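Local coordinates for protein Cap5O (Staphylococcus aureus, PDB 3OJO) that probably oxidises UDP-N-acetyl-mannosamine with NAD as the electron acceptor, in the pathway that builds the capsular polysaccharide, at residues B[80-93]-B[115-129]. Numbering follows the deposited sequence.
Sequences TPEASDVFIIAVPT and ILPFLKKGNTIIVES. With NAD (nicotinamide-adenine-dinucleotide), chain J.
Phe87 fills the tightly packed part of this contact: its CD1 lies 3.4 Å from Ile115 CG1, while its CD2 meets Ile125 CD1 at 3.5 Å. With CG anti to the carbonyl carbon (chi1 -63°), the ring reaches back past Ile115, and its CE2 comes to Leu119 CD2. On the same face, Ile89 sets CD1 against Ile125 CG2 and Val127 CG2. Parallel pairing of strands 86-89 and 124-127 fixes this register; Ile126 anchors both ways, its N giving a nearly straight bond to Phe87 O (178° at the hydrogen) and its O accepting from Ile89 N.

Ahead of the strands the contact is nearer solvent: Thr80, Glu82 and Ala83 are exposed, Phe118 partly so. The Phe118 ring lies over backbone, with Pro81 O 3.3 Å from its CZ and Glu82 CA 4.2 Å from its centroid, the latter a CH-pi contact. A water bridges Ser84 N and Phe118 O, at 2.8 and 2.7 Å.

Where the strands end toward the cofactor, Ser129 OG donates to Val91 O at 2.8 Å, tying the loops beside NAD. Thr93 N binds NAD O3D (2.8 Å), in keeping with the Rossmann site at the carboxyl ends of parallel strands.

Helix 106-115 completes the beta-alpha-beta crossover, strand 13-17 pairs with the edge of 86-89 turned away from 124-127, and Val194 of helix 185-195 covers Val86 and Ile126 on the face opposite Phe87.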
loop_
_atom_site.group_PDB
_atom_site.type_symbol
_atom_site.label_atom_id
_atom_site.label_comp_id
_atom_site.label_asym_id
_atom_site.label_seq_id
_atom_site.Cartn_x
_atom_site.Cartn_y
_atom_site.Cartn_z
ATOM N N THR B 80 -4.238 -16.883 -40.006
ATOM C CA THR B 80 -5.621 -16.501 -40.247
ATOM C C THR B 80 -6.586 -17.237 -39.299
ATOM O O THR B 80 -6.475 -18.456 -39.149
ATOM C CB THR B 80 -5.950 -16.811 -41.738
ATOM O OG1 THR B 80 -4.954 -16.223 -42.583
ATOM C CG2 THR B 80 -7.327 -16.340 -42.167
ATOM N N PRO B 81 -7.595 -16.552 -38.715
ATOM C CA PRO B 81 -8.594 -17.276 -37.927
ATOM C C PRO B 81 -9.570 -17.987 -38.869
ATOM O O PRO B 81 -9.584 -17.729 -40.071
ATOM C CB PRO B 81 -9.313 -16.161 -37.141
ATOM C CG PRO B 81 -8.613 -14.899 -37.477
ATOM C CD PRO B 81 -7.927 -15.118 -38.774
ATOM N N GLU B 82 -10.368 -18.892 -38.327
ATOM C CA GLU B 82 -11.381 -19.608 -39.098
ATOM C C GLU B 82 -12.592 -19.783 -38.166
ATOM O O GLU B 82 -12.462 -19.575 -36.955
ATOM C CB GLU B 82 -10.861 -20.971 -39.606
ATOM C CG GLU B 82 -9.636 -20.974 -40.518
ATOM C CD GLU B 82 -8.942 -22.308 -40.717
ATOM O OE1 GLU B 82 -9.156 -23.218 -39.888
ATOM O OE2 GLU B 82 -8.114 -22.413 -41.648
ATOM N N ALA B 83 -13.764 -20.124 -38.724
ATOM C CA ALA B 83 -14.993 -20.348 -37.951
ATOM C C ALA B 83 -14.714 -21.274 -36.778
ATOM O O ALA B 83 -13.997 -22.263 -36.936
ATOM C CB ALA B 83 -16.072 -20.948 -38.845
ATOM N N SER B 84 -15.240 -20.929 -35.601
ATOM C CA SER B 84 -15.020 -21.682 -34.364
ATOM C C SER B 84 -16.164 -21.490 -33.359
ATOM O O SER B 84 -16.975 -20.574 -33.515
ATOM C CB SER B 84 -13.693 -21.249 -33.737
ATOM O OG SER B 84 -13.362 -22.038 -32.607
ATOM N N ASP B 85 -16.216 -22.344 -32.324
ATOM C CA ASP B 85 -17.228 -22.242 -31.275
ATOM C C ASP B 85 -16.770 -21.241 -30.216
ATOM O O ASP B 85 -17.588 -20.484 -29.678
ATOM C CB ASP B 85 -17.452 -23.613 -30.606
ATOM C CG ASP B 85 -17.904 -24.736 -31.527
ATOM O OD1 ASP B 85 -18.813 -24.494 -32.372
ATOM O OD2 ASP B 85 -17.404 -25.862 -31.368
ATOM N N VAL B 86 -15.454 -21.274 -29.891
ATOM C CA VAL B 86 -14.821 -20.431 -28.881
ATOM C C VAL B 86 -13.627 -19.737 -29.509
ATOM O O VAL B 86 -12.873 -20.357 -30.262
ATOM C CB VAL B 86 -14.378 -21.243 -27.626
ATOM C CG1 VAL B 86 -13.935 -20.322 -26.487
ATOM C CG2 VAL B 86 -15.459 -22.203 -27.150
ATOM N N PHE B 87 -13.444 -18.456 -29.167
ATOM C CA PHE B 87 -12.290 -17.666 -29.574
ATOM C C PHE B 87 -11.646 -17.086 -28.323
ATOM O O PHE B 87 -12.326 -16.491 -27.499
ATOM C CB PHE B 87 -12.677 -16.538 -30.517
ATOM C CG PHE B 87 -13.260 -16.951 -31.841
ATOM C CD1 PHE B 87 -12.447 -17.106 -32.959
ATOM C CD2 PHE B 87 -14.635 -17.125 -31.990
ATOM C CE1 PHE B 87 -12.998 -17.440 -34.201
ATOM C CE2 PHE B 87 -15.184 -17.480 -33.228
ATOM C CZ PHE B 87 -14.364 -17.624 -34.328
ATOM N N ILE B 88 -10.341 -17.303 -28.165
ATOM C CA ILE B 88 -9.575 -16.776 -27.045
ATOM C C ILE B 88 -8.533 -15.782 -27.574
ATOM O O ILE B 88 -7.646 -16.180 -28.332
ATOM C CB ILE B 88 -8.931 -17.883 -26.153
ATOM C CG1 ILE B 88 -10.003 -18.806 -25.538
ATOM C CG2 ILE B 88 -8.059 -17.232 -25.065
ATOM C CD1 ILE B 88 -9.523 -19.963 -24.762
ATOM N N ILE B 89 -8.631 -14.503 -27.155
ATOM C CA ILE B 89 -7.647 -13.482 -27.515
ATOM C C ILE B 89 -6.592 -13.465 -26.399
ATOM O O ILE B 89 -6.915 -13.185 -25.235
ATOM C CB ILE B 89 -8.303 -12.107 -27.776
ATOM C CG1 ILE B 89 -9.240 -12.188 -29.006
ATOM C CG2 ILE B 89 -7.250 -10.994 -27.936
ATOM C CD1 ILE B 89 -10.447 -11.301 -28.948
ATOM N N ALA B 90 -5.347 -13.796 -26.770
ATOM C CA ALA B 90 -4.175 -13.861 -25.890
ATOM C C ALA B 90 -2.991 -13.122 -26.542
ATOM O O ALA B 90 -1.848 -13.579 -26.465
ATOM C CB ALA B 90 -3.808 -15.310 -25.628
ATOM N N VAL B 91 -3.279 -11.974 -27.187
ATOM C CA VAL B 91 -2.296 -11.112 -27.848
ATOM C C VAL B 91 -1.649 -10.175 -26.783
ATOM O O VAL B 91 -2.180 -10.098 -25.667
ATOM C CB VAL B 91 -2.909 -10.331 -29.052
ATOM C CG1 VAL B 91 -3.525 -11.277 -30.079
ATOM C CG2 VAL B 91 -3.930 -9.304 -28.580
ATOM N N PRO B 92 -0.535 -9.454 -27.061
ATOM C CA PRO B 92 0.021 -8.583 -26.015
ATOM C C PRO B 92 -0.713 -7.253 -25.846
ATOM O O PRO B 92 -1.429 -6.787 -26.738
ATOM C CB PRO B 92 1.482 -8.374 -26.448
ATOM C CG PRO B 92 1.614 -9.037 -27.797
ATOM C CD PRO B 92 0.262 -9.380 -28.298
ATOM N N THR B 93 -0.558 -6.659 -24.670
ATOM C CA THR B 93 -1.127 -5.346 -24.352
ATOM C C THR B 93 0.053 -4.473 -23.987
ATOM O O THR B 93 0.428 -4.409 -22.819
ATOM C CB THR B 93 -2.239 -5.408 -23.312
ATOM O OG1 THR B 93 -1.694 -5.953 -22.135
ATOM C CG2 THR B 93 -3.399 -6.235 -23.772
ATOM N N ILE B 115 -11.367 -11.862 -36.078
ATOM C CA ILE B 115 -12.350 -12.830 -35.610
ATOM C C ILE B 115 -13.771 -12.555 -36.148
ATOM O O ILE B 115 -14.498 -13.498 -36.452
ATOM C CB ILE B 115 -12.231 -12.804 -34.057
ATOM C CG1 ILE B 115 -11.308 -13.918 -33.566
ATOM C CG2 ILE B 115 -13.554 -12.675 -33.259
ATOM C CD1 ILE B 115 -10.948 -13.813 -32.086
ATOM N N LEU B 116 -14.150 -11.264 -36.247
ATOM C CA LEU B 116 -15.461 -10.768 -36.673
ATOM C C LEU B 116 -16.075 -11.430 -37.920
ATOM O O LEU B 116 -17.220 -11.880 -37.813
ATOM C CB LEU B 116 -15.460 -9.243 -36.822
ATOM C CG LEU B 116 -15.224 -8.382 -35.594
ATOM C CD1 LEU B 116 -15.477 -6.940 -35.919
ATOM C CD2 LEU B 116 -16.060 -8.841 -34.385
ATOM N N PRO B 117 -15.371 -11.535 -39.091
ATOM C CA PRO B 117 -15.994 -12.185 -40.264
ATOM C C PRO B 117 -16.361 -13.663 -40.098
ATOM O O PRO B 117 -17.111 -14.193 -40.911
ATOM C CB PRO B 117 -14.940 -12.019 -41.366
ATOM C CG PRO B 117 -14.027 -10.974 -40.895
ATOM C CD PRO B 117 -14.006 -11.072 -39.418
ATOM N N PHE B 118 -15.832 -14.326 -39.068
ATOM C CA PHE B 118 -16.058 -15.749 -38.828
ATOM C C PHE B 118 -17.115 -16.029 -37.767
ATOM O O PHE B 118 -17.457 -17.191 -37.545
ATOM C CB PHE B 118 -14.727 -16.438 -38.487
ATOM C CG PHE B 118 -13.646 -16.166 -39.510
ATOM C CD1 PHE B 118 -13.543 -16.941 -40.659
ATOM C CD2 PHE B 118 -12.757 -15.111 -39.343
ATOM C CE1 PHE B 118 -12.567 -16.667 -41.616
ATOM C CE2 PHE B 118 -11.784 -14.835 -40.302
ATOM C CZ PHE B 118 -11.686 -15.620 -41.427
ATOM N N LEU B 119 -17.638 -14.967 -37.125
ATOM C CA LEU B 119 -18.618 -15.064 -36.049
ATOM C C LEU B 119 -19.968 -15.623 -36.449
ATOM O O LEU B 119 -20.568 -15.178 -37.424
ATOM C CB LEU B 119 -18.798 -13.721 -35.333
ATOM C CG LEU B 119 -17.717 -13.324 -34.327
ATOM C CD1 LEU B 119 -18.059 -12.006 -33.681
ATOM C CD2 LEU B 119 -17.537 -14.388 -33.263
ATOM N N LYS B 120 -20.442 -16.594 -35.667
ATOM C CA LYS B 120 -21.724 -17.270 -35.840
ATOM C C LYS B 120 -22.479 -17.218 -34.508
ATOM O O LYS B 120 -21.852 -17.059 -33.458
ATOM C CB LYS B 120 -21.516 -18.746 -36.270
ATOM C CG LYS B 120 -20.513 -18.986 -37.416
ATOM C CD LYS B 120 -21.104 -18.787 -38.812
ATOM C CE LYS B 120 -20.107 -19.096 -39.913
ATOM N NZ LYS B 120 -19.235 -17.929 -40.242
ATOM N N LYS B 121 -23.823 -17.336 -34.543
ATOM C CA LYS B 121 -24.619 -17.327 -33.314
ATOM C C LYS B 121 -24.249 -18.517 -32.411
ATOM O O LYS B 121 -23.989 -19.614 -32.915
ATOM C CB LYS B 121 -26.123 -17.263 -33.621
ATOM C CG LYS B 121 -26.576 -15.861 -34.026
ATOM C CD LYS B 121 -28.046 -15.772 -34.376
ATOM C CE LYS B 121 -28.527 -14.336 -34.467
ATOM N NZ LYS B 121 -27.891 -13.571 -35.584
ATOM N N GLY B 122 -24.139 -18.250 -31.107
ATOM C CA GLY B 122 -23.775 -19.239 -30.091
ATOM C C GLY B 122 -22.318 -19.205 -29.658
ATOM O O GLY B 122 -21.951 -19.856 -28.672
ATOM N N ASN B 123 -21.476 -18.439 -30.391
ATOM C CA ASN B 123 -20.036 -18.303 -30.147
ATOM C C ASN B 123 -19.662 -17.584 -28.846
ATOM O O ASN B 123 -20.400 -16.712 -28.371
ATOM C CB ASN B 123 -19.344 -17.634 -31.345
ATOM C CG ASN B 123 -19.210 -18.504 -32.578
ATOM O OD1 ASN B 123 -19.553 -19.705 -32.595
ATOM N ND2 ASN B 123 -18.681 -17.911 -33.637
ATOM N N THR B 124 -18.488 -17.953 -28.291
ATOM C CA THR B 124 -17.919 -17.351 -27.082
ATOM C C THR B 124 -16.591 -16.659 -27.411
ATOM O O THR B 124 -15.745 -17.245 -28.088
ATOM C CB THR B 124 -17.781 -18.374 -25.948
ATOM O OG1 THR B 124 -19.021 -19.059 -25.789
ATOM C CG2 THR B 124 -17.375 -17.729 -24.608
ATOM N N ILE B 125 -16.433 -15.404 -26.954
ATOM C CA ILE B 125 -15.204 -14.626 -27.098
ATOM C C ILE B 125 -14.653 -14.419 -25.700
ATOM O O ILE B 125 -15.318 -13.821 -24.856
ATOM C CB ILE B 125 -15.379 -13.273 -27.857
ATOM C CG1 ILE B 125 -16.165 -13.413 -29.216
ATOM C CG2 ILE B 125 -14.048 -12.513 -27.992
ATOM C CD1 ILE B 125 -15.612 -14.233 -30.269
ATOM N N ILE B 126 -13.456 -14.960 -25.453
ATOM C CA ILE B 126 -12.732 -14.818 -24.196
ATOM C C ILE B 126 -11.527 -13.944 -24.462
ATOM O O ILE B 126 -10.788 -14.189 -25.414
ATOM C CB ILE B 126 -12.331 -16.154 -23.537
ATOM C CG1 ILE B 126 -13.559 -17.071 -23.325
ATOM C CG2 ILE B 126 -11.585 -15.901 -22.201
ATOM C CD1 ILE B 126 -13.213 -18.536 -23.135
ATOM N N VAL B 127 -11.360 -12.897 -23.652
ATOM C CA VAL B 127 -10.198 -12.032 -23.735
ATOM C C VAL B 127 -9.341 -12.385 -22.516
ATOM O O VAL B 127 -9.774 -12.183 -21.377
ATOM C CB VAL B 127 -10.587 -10.545 -23.852
ATOM C CG1 VAL B 127 -9.355 -9.654 -23.939
ATOM C CG2 VAL B 127 -11.472 -10.320 -25.071
ATOM N N GLU B 128 -8.192 -13.056 -22.761
ATOM C CA GLU B 128 -7.261 -13.477 -21.707
ATOM C C GLU B 128 -6.186 -12.411 -21.432
ATOM O O GLU B 128 -5.580 -12.413 -20.368
ATOM C CB GLU B 128 -6.606 -14.815 -22.051
ATOM C CG GLU B 128 -7.388 -16.026 -21.579
ATOM C CD GLU B 128 -6.657 -17.356 -21.694
ATOM O OE1 GLU B 128 -5.514 -17.375 -22.212
ATOM O OE2 GLU B 128 -7.239 -18.387 -21.278
ATOM N N SER B 129 -5.966 -11.511 -22.386
ATOM C CA SER B 129 -5.019 -10.401 -22.341
ATOM C C SER B 129 -5.421 -9.384 -21.273
ATOM O O SER B 129 -6.605 -9.258 -20.944
ATOM C CB SER B 129 -5.006 -9.694 -23.700
ATOM O OG SER B 129 -4.728 -10.601 -24.750
HETATM P PA NAD J . 3.789 -12.635 -26.134
HETATM O O1A NAD J . 4.450 -11.471 -26.759
HETATM O O2A NAD J . 4.768 -13.644 -25.679
HETATM O O5B NAD J . 2.787 -13.292 -27.207
HETATM C C5B NAD J . 1.943 -12.511 -28.011
HETATM C C4B NAD J . 1.823 -13.205 -29.347
HETATM O O4B NAD J . 0.660 -12.750 -30.005
HETATM C C3B NAD J . 3.022 -12.948 -30.270
HETATM O O3B NAD J . 3.444 -14.180 -30.844
HETATM C C2B NAD J . 2.416 -12.087 -31.371
HETATM O O2B NAD J . 3.037 -12.255 -32.629
HETATM C C1B NAD J . 0.965 -12.536 -31.377
HETATM N N9A NAD J . 0.090 -11.498 -31.941
HETATM C C8A NAD J . 0.202 -10.139 -31.738
HETATM N N7A NAD J . -0.850 -9.525 -32.325
HETATM C C5A NAD J . -1.620 -10.478 -32.903
HETATM C C6A NAD J . -2.797 -10.397 -33.649
HETATM N N6A NAD J . -3.332 -9.192 -33.872
HETATM N N1A NAD J . -3.382 -11.566 -34.129
HETATM C C2A NAD J . -2.813 -12.800 -33.859
HETATM N N3A NAD J . -1.646 -12.873 -33.124
HETATM C C4A NAD J . -1.058 -11.731 -32.654
HETATM O O3 NAD J . 2.836 -12.104 -24.937
HETATM P PN NAD J . 2.337 -13.024 -23.719
HETATM O O1N NAD J . 3.420 -13.051 -22.704
HETATM O O2N NAD J . 1.772 -14.290 -24.250
HETATM O O5D NAD J . 1.170 -12.155 -23.086
HETATM C C5D NAD J . 0.203 -11.525 -23.885
HETATM C C4D NAD J . -0.600 -10.589 -22.987
HETATM O O4D NAD J . -1.238 -11.326 -21.956
HETATM C C3D NAD J . 0.252 -9.584 -22.211
HETATM O O3D NAD J . 0.759 -8.487 -22.948
HETATM C C2D NAD J . -0.742 -9.171 -21.155
HETATM O O2D NAD J . -1.783 -8.459 -21.773
HETATM C C1D NAD J . -1.342 -10.519 -20.791
HETATM N N1N NAD J . -0.578 -11.039 -19.634
HETATM C C2N NAD J . 0.483 -11.905 -19.783
HETATM C C3N NAD J . 1.193 -12.338 -18.652
HETATM C C7N NAD J . 2.038 -13.579 -18.718
HETATM O O7N NAD J . 1.914 -14.515 -17.664
HETATM N N7N NAD J . 2.893 -13.755 -19.733
HETATM C C4N NAD J . 0.839 -11.857 -17.383
HETATM C C5N NAD J . -0.210 -10.951 -17.241
HETATM C C6N NAD J . -0.896 -10.542 -18.387
HETATM O O HOH W 1 -17.459 -19.306 -35.811
#